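Local coordinates for uncharacterized protein SPO1766 (Silicibacter pomeroyi, PDB 3DNX) that is of unknown function but is related to the DNA repair protein MmcB and probably has a PD-(D/E)XK nuclease-like fold, at residues 22-27 with 55-60; 34-37 with 41-44; 74-77 with 81-84; 100-103 with 108-111; 140-143 with 148-151. All coordinates share one frame; numbering follows the deposited sequence. Where two conformers were deposited one is given.

Contact 1: 22-27 with 55-60; sequences RHLRAH and WVIECK. With NA (sodium ion), chain C.
The packing of helix 12-26 against the mixed sheet of this PD-(D/E)XK-like fold rests here on Leu24, which meets Trp55 and Ile57 of strand 54-59. All three are buried. The two methyls of Leu24 divide the work. Leu24 CD2 lies 3.8 Å from Trp55 CE3, and it comes at the six-membered part of the indole obliquely. The leucine and the indole run antiparallel, one passing the other. Leu24 CD1 meets Ile57 CD1 tip to tip at 4.1 Å. In Leu24, CG stands anti to the carbonyl carbon (chi1 -74°), which turns the fork toward the sheet. The backbones stay well apart, and the helix and strand meet through side chains alone. Phe29 and Phe83 add their rings around Trp55. The far end of the strand reaches a sodium site. The carbonyl O of Cys59 binds the sodium ion at 2.5 Å, with three waters and Asp65 as the other ligands. One of these waters accepts a hydrogen bond from NZ of Lys60, with the oxygen 2.8 Å away. Asp44, Glu58 and Lys60 are consistent with the D...ExK pattern of the clan, as is a helix covering the strand that carries the ExK part.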
loop_
_atom_site.group_PDB
_atom_site.type_symbol
_atom_site.label_atom_id
_atom_site.label_comp_id
_atom_site.label_asym_id
_atom_site.label_seq_id
_atom_site.Cartn_x
_atom_site.Cartn_y
_atom_site.Cartn_z
ATOM N N ARG A 22 11.388 10.266 -0.140
ATOM C CA ARG A 22 12.634 9.846 0.588
ATOM C C ARG A 22 12.579 10.367 1.979
ATOM O O ARG A 22 12.839 9.630 2.933
ATOM C CB ARG A 22 13.886 10.344 -0.106
ATOM C CG ARG A 22 14.188 9.656 -1.369
ATOM C CD ARG A 22 15.356 10.288 -2.111
ATOM N NE ARG A 22 15.829 9.404 -3.165
ATOM C CZ ARG A 22 17.097 9.307 -3.561
ATOM N NH1 ARG A 22 18.056 10.090 -3.068
ATOM N NH2 ARG A 22 17.412 8.452 -4.504
ATOM N N HIS A 23 12.233 11.667 2.131
ATOM C CA HIS A 23 12.280 12.308 3.438
ATOM C C HIS A 23 11.195 11.806 4.376
ATOM O O HIS A 23 11.456 11.548 5.567
ATOM C CB HIS A 23 12.200 13.857 3.289
ATOM C CG HIS A 23 12.422 14.590 4.577
ATOM N ND1 HIS A 23 13.594 14.482 5.293
ATOM C CD2 HIS A 23 11.592 15.362 5.326
ATOM C CE1 HIS A 23 13.502 15.207 6.385
ATOM N NE2 HIS A 23 12.298 15.744 6.434
ATOM N N LEU A 24 9.975 11.623 3.858
ATOM C CA LEU A 24 8.890 11.020 4.637
ATOM C C LEU A 24 9.322 9.639 5.163
ATOM O O LEU A 24 9.169 9.336 6.331
ATOM C CB LEU A 24 7.615 10.840 3.804
ATOM C CG LEU A 24 6.854 12.137 3.529
ATOM C CD1 LEU A 24 5.715 11.838 2.533
ATOM C CD2 LEU A 24 6.304 12.718 4.805
ATOM N N ARG A 25 9.924 8.855 4.304
ATOM C CA ARG A 25 10.287 7.473 4.667
ATOM C C ARG A 25 11.383 7.461 5.765
ATOM O O ARG A 25 11.345 6.638 6.706
ATOM C CB ARG A 25 10.664 6.671 3.425
ATOM C CG ARG A 25 11.074 5.213 3.693
ATOM C CD ARG A 25 11.616 4.526 2.468
ATOM N NE ARG A 25 11.977 3.192 2.893
ATOM C CZ ARG A 25 11.667 2.057 2.274
ATOM N NH1 ARG A 25 11.029 2.048 1.103
ATOM N NH2 ARG A 25 12.035 0.912 2.848
ATOM N N ALA A 26 12.330 8.358 5.640
ATOM C CA ALA A 26 13.397 8.557 6.669
ATOM C C ALA A 26 12.821 8.852 8.057
ATOM O O ALA A 26 13.426 8.532 9.106
ATOM C CB ALA A 26 14.316 9.667 6.237
ATOM N N HIS A 27 11.616 9.432 8.087
ATOM C CA HIS A 27 10.947 9.707 9.356
ATOM C C HIS A 27 9.710 8.865 9.666
ATOM O O HIS A 27 8.834 9.314 10.434
ATOM C CB HIS A 27 10.644 11.175 9.394
ATOM C CG HIS A 27 11.869 12.021 9.508
ATOM N ND1 HIS A 27 12.523 12.221 10.711
ATOM C CD2 HIS A 27 12.579 12.687 8.576
ATOM C CE1 HIS A 27 13.565 13.004 10.507
ATOM N NE2 HIS A 27 13.613 13.310 9.228
ATOM N N TRP A 55 -1.177 13.306 5.452
ATOM C CA TRP A 55 -0.583 14.527 4.940
ATOM C C TRP A 55 -0.770 14.605 3.444
ATOM O O TRP A 55 -0.631 13.615 2.738
ATOM C CB TRP A 55 0.913 14.523 5.216
ATOM C CG TRP A 55 1.296 14.703 6.646
ATOM C CD1 TRP A 55 0.495 14.640 7.745
ATOM C CD2 TRP A 55 2.621 14.936 7.130
ATOM N NE1 TRP A 55 1.243 14.799 8.892
ATOM C CE2 TRP A 55 2.551 14.994 8.535
ATOM C CE3 TRP A 55 3.847 15.066 6.516
ATOM C CZ2 TRP A 55 3.668 15.214 9.334
ATOM C CZ3 TRP A 55 4.973 15.301 7.325
ATOM C CH2 TRP A 55 4.854 15.367 8.710
ATOM N N VAL A 56 -1.134 15.774 2.963
ATOM C CA VAL A 56 -1.173 16.052 1.549
ATOM C C VAL A 56 -0.029 17.026 1.285
ATOM O O VAL A 56 0.126 18.062 1.983
ATOM C CB VAL A 56 -2.521 16.655 1.134
ATOM C CG1 VAL A 56 -2.399 17.444 -0.204
ATOM C CG2 VAL A 56 -3.592 15.548 1.105
ATOM N N ILE A 57 0.769 16.692 0.276
ATOM C CA ILE A 57 1.860 17.549 -0.162
ATOM C C ILE A 57 1.694 17.832 -1.645
ATOM O O ILE A 57 1.717 16.917 -2.479
ATOM C CB ILE A 57 3.255 16.929 0.105
ATOM C CG1 ILE A 57 3.417 16.634 1.586
ATOM C CG2 ILE A 57 4.404 17.850 -0.358
ATOM C CD1 ILE A 57 3.409 15.176 1.868
ATOM N N GLU A 58 1.520 19.118 -1.959
ATOM C CA GLU A 58 1.463 19.576 -3.312
ATOM C C GLU A 58 2.831 20.091 -3.736
ATOM O O GLU A 58 3.345 21.084 -3.152
ATOM C CB GLU A 58 0.404 20.686 -3.449
ATOM C CG GLU A 58 -1.003 20.206 -3.393
ATOM C CD GLU A 58 -1.359 19.343 -4.580
ATOM O OE1 GLU A 58 -1.608 19.905 -5.667
ATOM O OE2 GLU A 58 -1.395 18.107 -4.428
ATOM N N CYS A 59 3.341 19.494 -4.798
ATOM C CA CYS A 59 4.669 19.729 -5.311
ATOM C C CYS A 59 4.585 20.702 -6.464
ATOM O O CYS A 59 4.199 20.343 -7.555
ATOM C CB CYS A 59 5.324 18.410 -5.739
ATOM S SG CYS A 59 5.472 17.230 -4.378
ATOM N N LYS A 60 4.960 21.957 -6.228
ATOM C CA LYS A 60 4.882 22.964 -7.278
ATOM C C LYS A 60 6.274 23.283 -7.828
ATOM O O LYS A 60 7.145 23.751 -7.124
ATOM C CB LYS A 60 4.186 24.206 -6.750
ATOM C CG LYS A 60 2.790 23.922 -6.227
ATOM C CD LYS A 60 1.941 23.414 -7.389
ATOM C CE LYS A 60 0.571 23.057 -6.977
ATOM N NZ LYS A 60 -0.258 22.543 -8.136
HETATM NA NA NA C . 3.001 19.967 -9.737
HETATM O O HOH W 1 1.009 20.056 -8.526
HETATM O O HOH W 2 3.492 17.793 -9.581
HETATM O O HOH W 3 1.746 20.185 -11.682
#

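Contact 2: 34-37 with 41-44; sequences EFVP and LRVD
Phe35 and Val43 pair across a beta hairpin made by strands 30-35 and 43-48, and Glu34 and Phe35 together face Val43 in a G1 beta bulge. Phe35 and Val43 are an antiparallel hydrogen-bonded pair. N of Val43 gives a nearly straight bond to O of Phe35 at 2.7 Å. The return bond runs from N of Phe35 to O of Val43 at 3.0 Å; it is more bent, with 137° at the hydrogen. Glu34 has a left-handed backbone conformation, which turns the chain at the bulge. Its N donates to O of Asp44 at 3.1 Å. O of Phe35 also receives a CA-H...O contact from Arg42 CA at 3.3 Å, so two donors share this oxygen. The side chain of Asp44 starts out away from 34-37. Its OD2 accepts a hydrogen bond from Cys59 N, and N of Asp44 gives its hydrogen to OE2 of Glu58. Glu34 and Arg42 run side by side on the exposed side. The carboxylate is stacked over one guanidinium face, with no N-H aimed at it. Glu34 OE2 is 3.8 Å from Arg42 NH1, a long pairing; it is also doubtful, since Glu34 has two conformers. On the buried side, Phe35 and Pro37 lie against Leu128 of helix 122-144. The side chains of Pro37 and Leu41 cross at about a right angle, with CD of Pro37 4.1 Å from CB of Leu41.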
loop_
_atom_site.group_PDB
_atom_site.type_symbol
_atom_site.label_atom_id
_atom_site.label_comp_id
_atom_site.label_asym_id
_atom_site.label_seq_id
_atom_site.Cartn_x
_atom_site.Cartn_y
_atom_site.Cartn_z
ATOM N N GLU A 34 0.125 10.875 -6.817
ATOM C CA GLU A 34 -1.072 11.057 -7.652
ATOM C C GLU A 34 -2.270 10.361 -7.049
ATOM O O GLU A 34 -2.931 9.575 -7.681
ATOM C CB GLU A 34 -0.790 10.549 -9.060
ATOM C CG GLU A 34 0.454 11.173 -9.630
ATOM C CD GLU A 34 0.660 10.835 -11.075
ATOM O OE1 GLU A 34 0.535 9.647 -11.426
ATOM O OE2 GLU A 34 0.973 11.766 -11.855
ATOM N N PHE A 35 -2.531 10.674 -5.795
ATOM C CA PHE A 35 -3.607 10.097 -5.057
ATOM C C PHE A 35 -4.954 10.820 -5.220
ATOM O O PHE A 35 -5.016 12.052 -5.122
ATOM C CB PHE A 35 -3.256 10.114 -3.595
ATOM C CG PHE A 35 -4.272 9.475 -2.753
ATOM C CD1 PHE A 35 -5.102 10.238 -1.966
ATOM C CD2 PHE A 35 -4.440 8.100 -2.773
ATOM C CE1 PHE A 35 -6.046 9.660 -1.168
ATOM C CE2 PHE A 35 -5.411 7.522 -1.993
ATOM C CZ PHE A 35 -6.208 8.302 -1.171
ATOM N N VAL A 36 -6.017 10.052 -5.391
ATOM C CA VAL A 36 -7.381 10.587 -5.619
ATOM C C VAL A 36 -8.254 10.408 -4.373
ATOM O O VAL A 36 -8.788 9.313 -4.123
ATOM C CB VAL A 36 -8.068 9.939 -6.814
ATOM C CG1 VAL A 36 -9.521 10.430 -6.946
ATOM C CG2 VAL A 36 -7.297 10.208 -8.081
ATOM N N PRO A 37 -8.413 11.474 -3.576
ATOM C CA PRO A 37 -9.245 11.363 -2.371
ATOM C C PRO A 37 -10.757 11.405 -2.620
ATOM O O PRO A 37 -11.538 10.966 -1.764
ATOM C CB PRO A 37 -8.772 12.548 -1.525
ATOM C CG PRO A 37 -8.277 13.572 -2.527
ATOM C CD PRO A 37 -7.794 12.811 -3.724
ATOM N N LEU A 41 -10.546 15.347 -7.750
ATOM C CA LEU A 41 -9.336 15.831 -7.088
ATOM C C LEU A 41 -8.195 14.842 -7.235
ATOM O O LEU A 41 -8.403 13.636 -7.290
ATOM C CB LEU A 41 -9.577 16.047 -5.592
ATOM C CG LEU A 41 -10.576 17.129 -5.191
ATOM C CD1 LEU A 41 -10.854 17.011 -3.695
ATOM C CD2 LEU A 41 -10.023 18.533 -5.554
ATOM N N ARG A 42 -6.988 15.368 -7.260
ATOM C CA ARG A 42 -5.797 14.533 -7.228
ATOM C C ARG A 42 -4.690 15.256 -6.494
ATOM O O ARG A 42 -4.476 16.452 -6.724
ATOM C CB ARG A 42 -5.351 14.176 -8.628
ATOM C CG ARG A 42 -4.427 12.976 -8.645
ATOM C CD ARG A 42 -4.051 12.594 -10.051
ATOM N NE ARG A 42 -3.227 13.640 -10.632
ATOM C CZ ARG A 42 -2.629 13.583 -11.821
ATOM N NH1 ARG A 42 -2.723 12.486 -12.586
ATOM N NH2 ARG A 42 -1.904 14.635 -12.234
ATOM N N VAL A 43 -4.033 14.570 -5.562
ATOM C CA VAL A 43 -2.973 15.199 -4.803
ATOM C C VAL A 43 -1.626 14.614 -5.220
ATOM O O VAL A 43 -1.518 13.436 -5.507
ATOM C CB VAL A 43 -3.179 15.094 -3.255
ATOM C CG1 VAL A 43 -4.600 15.524 -2.813
ATOM C CG2 VAL A 43 -2.841 13.767 -2.750
ATOM N N ASP A 44 -0.598 15.455 -5.241
ATOM C CA ASP A 44 0.717 15.059 -5.780
ATOM C C ASP A 44 1.409 13.976 -4.938
ATOM O O ASP A 44 1.908 12.997 -5.483
ATOM C CB ASP A 44 1.614 16.288 -5.888
ATOM C CG ASP A 44 1.085 17.314 -6.894
ATOM O OD1 ASP A 44 0.355 16.917 -7.826
ATOM O OD2 ASP A 44 1.440 18.500 -6.722
#

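Contact 3: 74-77 with 81-84; sequences GYLE and RYFW
Leu76 and Tyr82 make the tight part of this contact. CD2 of Leu76 sits 3.4 Å from CB of Tyr82 and 3.7 Å from CG, the first atom of the Tyr82 ring. The two side chains cross at about a right angle, and the methyl touches the root of the tyrosine. Leu76 itself is only partly buried. Tyr75 crosses Tyr82 at a slant and more loosely. CD1 of Tyr75 is 3.7 Å from CE1 of Tyr82, but the rings meet rim to rim. Their planes are only 12° apart and their centroids 6.0 Å apart. Neither ring lies over the face of the other. In fold terms, the contact lays the loop that follows helix 63-68 against strand 81-86, an inner strand of the mixed sheet. Tyr82 has CG anti to its own N (chi1 177°), and this sends the ring toward the loop. Within the strand, Tyr82 OH stands 3.2 Å above the plane of the Trp84 indole, near the rim. Trp72 also packs on Tyr82. The hydroxyl of Tyr75 is hydrogen-bonded to Asp69. The solvent side looks different. Glu77 is exposed and forms a salt bridge with Arg124. Arg81, partly exposed, starts away from 74-77 and forms a salt bridge with Glu117.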
loop_
_atom_site.group_PDB
_atom_site.type_symbol
_atom_site.label_atom_id
_atom_site.label_comp_id
_atom_site.label_asym_id
_atom_site.label_seq_id
_atom_site.Cartn_x
_atom_site.Cartn_y
_atom_site.Cartn_z
ATOM N N GLY A 74 -9.451 23.335 -1.090
ATOM C CA GLY A 74 -10.256 22.115 -1.202
ATOM C C GLY A 74 -9.559 20.836 -0.799
ATOM O O GLY A 74 -10.231 19.822 -0.517
ATOM N N TYR A 75 -8.226 20.855 -0.777
ATOM C CA TYR A 75 -7.479 19.718 -0.274
ATOM C C TYR A 75 -7.530 19.579 1.248
ATOM O O TYR A 75 -7.297 18.500 1.774
ATOM C CB TYR A 75 -6.014 19.769 -0.674
ATOM C CG TYR A 75 -5.711 19.781 -2.145
ATOM C CD1 TYR A 75 -4.977 20.826 -2.702
ATOM C CD2 TYR A 75 -6.104 18.736 -2.982
ATOM C CE1 TYR A 75 -4.647 20.847 -4.046
ATOM C CE2 TYR A 75 -5.780 18.752 -4.358
ATOM C CZ TYR A 75 -5.060 19.813 -4.876
ATOM O OH TYR A 75 -4.716 19.879 -6.207
ATOM N N LEU A 76 -7.820 20.663 1.951
ATOM C CA LEU A 76 -7.742 20.673 3.415
ATOM C C LEU A 76 -8.606 19.625 4.136
ATOM O O LEU A 76 -8.174 19.015 5.129
ATOM C CB LEU A 76 -8.054 22.093 3.920
ATOM C CG LEU A 76 -7.015 23.160 3.497
ATOM C CD1 LEU A 76 -7.230 24.496 4.227
ATOM C CD2 LEU A 76 -5.587 22.640 3.722
ATOM N N GLU A 77 -9.829 19.437 3.645
ATOM C CA GLU A 77 -10.758 18.501 4.227
ATOM C C GLU A 77 -10.365 17.040 4.015
ATOM O O GLU A 77 -11.026 16.143 4.530
ATOM C CB GLU A 77 -12.180 18.750 3.688
ATOM C CG GLU A 77 -12.400 18.529 2.176
ATOM C CD GLU A 77 -13.880 18.416 1.845
ATOM O OE1 GLU A 77 -14.645 17.973 2.738
ATOM O OE2 GLU A 77 -14.285 18.758 0.707
ATOM N N ARG A 81 -2.789 17.355 7.804
ATOM C CA ARG A 81 -1.837 18.437 7.562
ATOM C C ARG A 81 -1.621 18.583 6.057
ATOM O O ARG A 81 -1.521 17.598 5.348
ATOM C CB ARG A 81 -0.505 18.172 8.245
ATOM C CG ARG A 81 -0.591 18.061 9.760
ATOM C CD ARG A 81 0.781 18.083 10.378
ATOM N NE ARG A 81 0.801 17.525 11.723
ATOM C CZ ARG A 81 0.997 18.203 12.851
ATOM N NH1 ARG A 81 0.991 17.561 14.006
ATOM N NH2 ARG A 81 1.240 19.490 12.847
ATOM N N TYR A 82 -1.619 19.821 5.603
ATOM C CA TYR A 82 -1.402 20.222 4.205
ATOM C C TYR A 82 -0.115 21.029 4.047
ATOM O O TYR A 82 0.144 22.013 4.799
ATOM C CB TYR A 82 -2.582 21.078 3.713
ATOM C CG TYR A 82 -2.374 21.562 2.318
ATOM C CD1 TYR A 82 -2.701 20.768 1.243
ATOM C CD2 TYR A 82 -1.843 22.838 2.071
ATOM C CE1 TYR A 82 -2.482 21.197 -0.060
ATOM C CE2 TYR A 82 -1.603 23.267 0.784
ATOM C CZ TYR A 82 -1.967 22.450 -0.277
ATOM O OH TYR A 82 -1.762 22.856 -1.566
ATOM N N PHE A 83 0.711 20.604 3.082
ATOM C CA PHE A 83 2.033 21.184 2.802
ATOM C C PHE A 83 2.185 21.493 1.332
ATOM O O PHE A 83 1.637 20.775 0.454
ATOM C CB PHE A 83 3.203 20.242 3.084
ATOM C CG PHE A 83 3.286 19.735 4.499
ATOM C CD1 PHE A 83 4.242 20.204 5.374
ATOM C CD2 PHE A 83 2.412 18.741 4.931
ATOM C CE1 PHE A 83 4.328 19.702 6.675
ATOM C CE2 PHE A 83 2.495 18.235 6.211
ATOM C CZ PHE A 83 3.438 18.727 7.092
ATOM N N TRP A 84 2.966 22.550 1.078
ATOM C CA TRP A 84 3.588 22.773 -0.219
ATOM C C TRP A 84 4.984 22.181 -0.220
ATOM O O TRP A 84 5.610 22.115 0.823
ATOM C CB TRP A 84 3.669 24.250 -0.540
ATOM C CG TRP A 84 2.365 24.958 -0.481
ATOM C CD1 TRP A 84 1.868 25.630 0.579
ATOM C CD2 TRP A 84 1.391 25.067 -1.532
ATOM N NE1 TRP A 84 0.636 26.170 0.258
ATOM C CE2 TRP A 84 0.321 25.805 -1.027
ATOM C CE3 TRP A 84 1.330 24.598 -2.851
ATOM C CZ2 TRP A 84 -0.794 26.114 -1.799
ATOM C CZ3 TRP A 84 0.219 24.884 -3.607
ATOM C CH2 TRP A 84 -0.826 25.619 -3.084
#

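Contact 4: 100-103 with 108-111; sequences GLLI and DAEI
Leu102 and Ile111 face each other in a beta hairpin formed by strands 100-104 and 109-113, at one edge of the mixed sheet. They are an antiparallel non-hydrogen-bonded pair, with CA atoms 4.2 Å apart. CG of Leu102 touches CG1 of Ile111 at 3.8 Å. Leu102 CG and Ile111 CG1 are both anti to the carbonyl carbon (chi1 -69° in Leu102, -62° in Ile111). The two side chains leave the sheet on the same face and meet there at an oblique angle. CD2 of Leu102 reaches further along the partner strand to CB of Ala109, at 4.1 Å. On its other flank Leu102 packs against Phe83 of strand 81-86. The next pair, Ile103 and Glu110, is hydrogen-bonded and sends its side chains to the opposite face. N of Ile103 gives a bond to O of Glu110 at 3.0 Å, and N of Glu110 returns one to O of Ile103 at 2.9 Å. The side chains of this pair meet less closely. The end of Ile103 leads away from 108-111; it packs on Val86 and also on Val112. Glu110 holds CG between its own N and carbonyl carbon (chi1 61°) and then runs on extended, and the residue is exposed. Glu110 CG still lies 3.9 Å from Ile103 O. Helix 12-26 touches the start of the second strand, where His23 packs on Asp108 and Ala109. Just at that start, OD1 of Asp108 accepts a hydrogen bond from Ala109 N at 2.8 Å, met from above the carboxylate plane.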
loop_
_atom_site.group_PDB
_atom_site.type_symbol
_atom_site.label_atom_id
_atom_site.label_comp_id
_atom_site.label_asym_id
_atom_site.label_seq_id
_atom_site.Cartn_x
_atom_site.Cartn_y
_atom_site.Cartn_z
ATOM N N GLY A 100 1.879 24.311 5.590
ATOM C CA GLY A 100 3.193 23.744 5.799
ATOM C C GLY A 100 4.065 23.896 4.558
ATOM O O GLY A 100 3.563 24.197 3.478
ATOM N N LEU A 101 5.386 23.734 4.735
ATOM C CA LEU A 101 6.303 23.941 3.638
ATOM C C LEU A 101 7.505 23.043 3.727
ATOM O O LEU A 101 8.211 23.009 4.758
ATOM C CB LEU A 101 6.761 25.430 3.587
ATOM C CG LEU A 101 7.738 25.851 2.457
ATOM C CD1 LEU A 101 7.138 25.667 1.053
ATOM C CD2 LEU A 101 8.195 27.357 2.617
ATOM N N LEU A 102 7.791 22.371 2.610
ATOM C CA LEU A 102 9.029 21.646 2.445
ATOM C C LEU A 102 9.808 22.268 1.323
ATOM O O LEU A 102 9.230 22.703 0.324
ATOM C CB LEU A 102 8.816 20.150 2.084
ATOM C CG LEU A 102 8.238 19.207 3.138
ATOM C CD1 LEU A 102 6.748 19.357 3.171
ATOM C CD2 LEU A 102 8.588 17.797 2.821
ATOM N N ILE A 103 11.116 22.301 1.489
ATOM C CA ILE A 103 12.011 22.563 0.371
ATOM C C ILE A 103 12.607 21.231 -0.081
ATOM O O ILE A 103 13.146 20.486 0.738
ATOM C CB ILE A 103 13.145 23.547 0.752
ATOM C CG1 ILE A 103 12.614 24.831 1.420
ATOM C CG2 ILE A 103 14.010 23.829 -0.458
ATOM C CD1 ILE A 103 11.809 25.691 0.523
ATOM N N ASP A 108 16.187 14.637 -1.882
ATOM C CA ASP A 108 15.868 14.811 -0.453
ATOM C C ASP A 108 14.889 15.957 -0.278
ATOM O O ASP A 108 14.496 16.596 -1.247
ATOM C CB ASP A 108 17.128 15.069 0.337
ATOM C CG ASP A 108 17.026 14.651 1.830
ATOM O OD1 ASP A 108 15.950 14.275 2.360
ATOM O OD2 ASP A 108 18.073 14.721 2.458
ATOM N N ALA A 109 14.471 16.195 0.965
ATOM C CA ALA A 109 13.602 17.286 1.311
ATOM C C ALA A 109 13.744 17.646 2.780
ATOM O O ALA A 109 14.293 16.879 3.578
ATOM C CB ALA A 109 12.155 16.964 0.982
ATOM N N GLU A 110 13.311 18.851 3.149
ATOM C CA GLU A 110 13.240 19.232 4.574
ATOM C C GLU A 110 11.985 20.028 4.855
ATOM O O GLU A 110 11.569 20.833 4.052
ATOM C CB GLU A 110 14.480 20.016 5.010
ATOM C CG GLU A 110 14.696 21.324 4.253
ATOM C CD GLU A 110 15.990 22.055 4.596
ATOM O OE1 GLU A 110 16.788 21.569 5.410
ATOM O OE2 GLU A 110 16.228 23.149 4.012
ATOM N N ILE A 111 11.384 19.839 6.003
ATOM C CA ILE A 111 10.222 20.631 6.387
ATOM C C ILE A 111 10.817 21.915 6.996
ATOM O O ILE A 111 11.639 21.853 7.913
ATOM C CB ILE A 111 9.380 19.929 7.433
ATOM C CG1 ILE A 111 8.831 18.592 6.887
ATOM C CG2 ILE A 111 8.268 20.858 7.947
ATOM C CD1 ILE A 111 8.069 17.817 7.889
#

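Contact 5: 140-143 with 148-151; sequences LQAL and GHGI
Gln141 and Gly148 fasten the C-terminal tail back onto the last turns of helix 122-144. The first shell is one hydrogen bond: NE2 of Gln141 donates to O of Gly148 at 3.0 Å. The bond is fairly straight, with 160° at the hydrogen. The oxygen lies close to the amide plane of Gln141, while the nitrogen approaches from above the carbonyl plane of Gly148. A second, looser touch is a van der Waals one: CB of Ala142 comes within 4.2 Å of CE1 of His149, obliquely to the ring. Next comes a water bridge. This water donates to OE1 of Gln141 at 2.6 Å and lies 2.7 Å from ND1 of His149, in the plane of the imidazole. Both ends of the Gln141 amide are therefore gripped, which fixes its flip. The side chain reaches the tail through a bend at chi2 (-92°). Gly148 is buried, with Gln141 NE2 close by. The outer shell belongs to the second subunit, another copy of this protein. Arg25 of that subunit gives a hydrogen bond to OE1 of Gln141, so this oxygen has two donors. The same arginine packs on Ala142 and His149. The tail and the helix end thus take part in the contact with the second subunit. His149 turns its ring back to the helix because CG stands between its own N and carbonyl carbon, with chi1 at 66°.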
loop_
_atom_site.group_PDB
_atom_site.type_symbol
_atom_site.label_atom_id
_atom_site.label_comp_id
_atom_site.label_asym_id
_atom_site.label_seq_id
_atom_site.Cartn_x
_atom_site.Cartn_y
_atom_site.Cartn_z
ATOM N N LEU A 140 2.409 -1.518 -6.792
ATOM C CA LEU A 140 3.446 -2.483 -6.444
ATOM C C LEU A 140 3.328 -3.761 -7.263
ATOM O O LEU A 140 4.302 -4.221 -7.889
ATOM C CB LEU A 140 3.362 -2.803 -4.970
ATOM C CG LEU A 140 4.276 -3.877 -4.376
ATOM C CD1 LEU A 140 5.720 -3.632 -4.728
ATOM C CD2 LEU A 140 4.041 -3.900 -2.878
ATOM N N GLN A 141 2.119 -4.327 -7.303
ATOM C CA GLN A 141 1.907 -5.557 -8.061
ATOM C C GLN A 141 2.234 -5.372 -9.560
ATOM O O GLN A 141 2.809 -6.249 -10.172
ATOM C CB GLN A 141 0.500 -6.135 -7.828
ATOM C CG GLN A 141 0.302 -7.583 -8.371
ATOM C CD GLN A 141 -0.230 -7.582 -9.795
ATOM O OE1 GLN A 141 -0.487 -6.498 -10.361
ATOM N NE2 GLN A 141 -0.381 -8.773 -10.395
ATOM N N ALA A 142 1.867 -4.233 -10.120
ATOM C CA ALA A 142 2.124 -3.943 -11.502
ATOM C C ALA A 142 3.638 -3.805 -11.826
ATOM O O ALA A 142 4.063 -4.130 -12.942
ATOM C CB ALA A 142 1.357 -2.713 -11.908
ATOM N N LEU A 143 4.437 -3.306 -10.889
ATOM C CA LEU A 143 5.888 -3.211 -11.079
ATOM C C LEU A 143 6.526 -4.561 -10.967
ATOM O O LEU A 143 7.373 -4.918 -11.777
ATOM C CB LEU A 143 6.519 -2.250 -10.060
ATOM C CG LEU A 143 6.437 -0.773 -10.359
ATOM C CD1 LEU A 143 7.226 0.033 -9.268
ATOM C CD2 LEU A 143 6.941 -0.454 -11.787
ATOM N N GLY A 148 0.695 -8.992 -15.377
ATOM C CA GLY A 148 -0.256 -9.656 -14.516
ATOM C C GLY A 148 -1.536 -8.933 -14.109
ATOM O O GLY A 148 -1.994 -9.062 -12.931
ATOM N N HIS A 149 -2.111 -8.193 -15.072
ATOM C CA HIS A 149 -3.464 -7.639 -14.916
ATOM C C HIS A 149 -4.111 -7.386 -16.288
ATOM O O HIS A 149 -3.456 -7.445 -17.299
ATOM C CB HIS A 149 -3.445 -6.362 -14.069
ATOM C CG HIS A 149 -2.734 -5.211 -14.705
ATOM N ND1 HIS A 149 -1.374 -4.993 -14.551
ATOM C CD2 HIS A 149 -3.195 -4.206 -15.488
ATOM C CE1 HIS A 149 -1.037 -3.886 -15.197
ATOM N NE2 HIS A 149 -2.126 -3.394 -15.778
ATOM N N GLY A 150 -5.409 -7.168 -16.306
ATOM C CA GLY A 150 -6.105 -6.885 -17.532
ATOM C C GLY A 150 -6.458 -5.417 -17.688
ATOM O O GLY A 150 -6.335 -4.599 -16.755
ATOM N N ILE A 151 -6.905 -5.075 -18.889
ATOM C CA ILE A 151 -7.253 -3.707 -19.198
ATOM C C ILE A 151 -8.575 -3.257 -18.544
ATOM O O ILE A 151 -8.891 -2.060 -18.565
ATOM C CB ILE A 151 -7.288 -3.471 -20.746
ATOM C CG1 ILE A 151 -8.452 -4.223 -21.440
ATOM C CG2 ILE A 151 -5.904 -3.852 -21.322
ATOM C CD1 ILE A 151 -8.725 -3.727 -22.873
HETATM O O HOH W 4 0.115 -6.482 -12.938
#

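Contacts 1 to 4 all reach the same mixed sheet, while contact 5 lies outside it. Contacts 1 and 2 lie on neighbouring strands, 54-59 and 43-48, beside the sodium site: Cys59 is a ligand, and the side chain of Asp44 is about 4 Å from a bound sodium ion. Probable backbone hydrogen bonds tie contact 3 to two others. N of Phe83 is 2.8 Å from O of Val56 in contact 1. N of Leu102 in contact 4 is 2.8 Å from O of Trp84. Contact 1 has its centre about 8 Å from that of contact 4. Contacts 4 and 5 have centres about 32 Å apart, on opposite sides of the chain's centre. Contacts 1 and 5 do not touch within one chain, but both touch the second subunit.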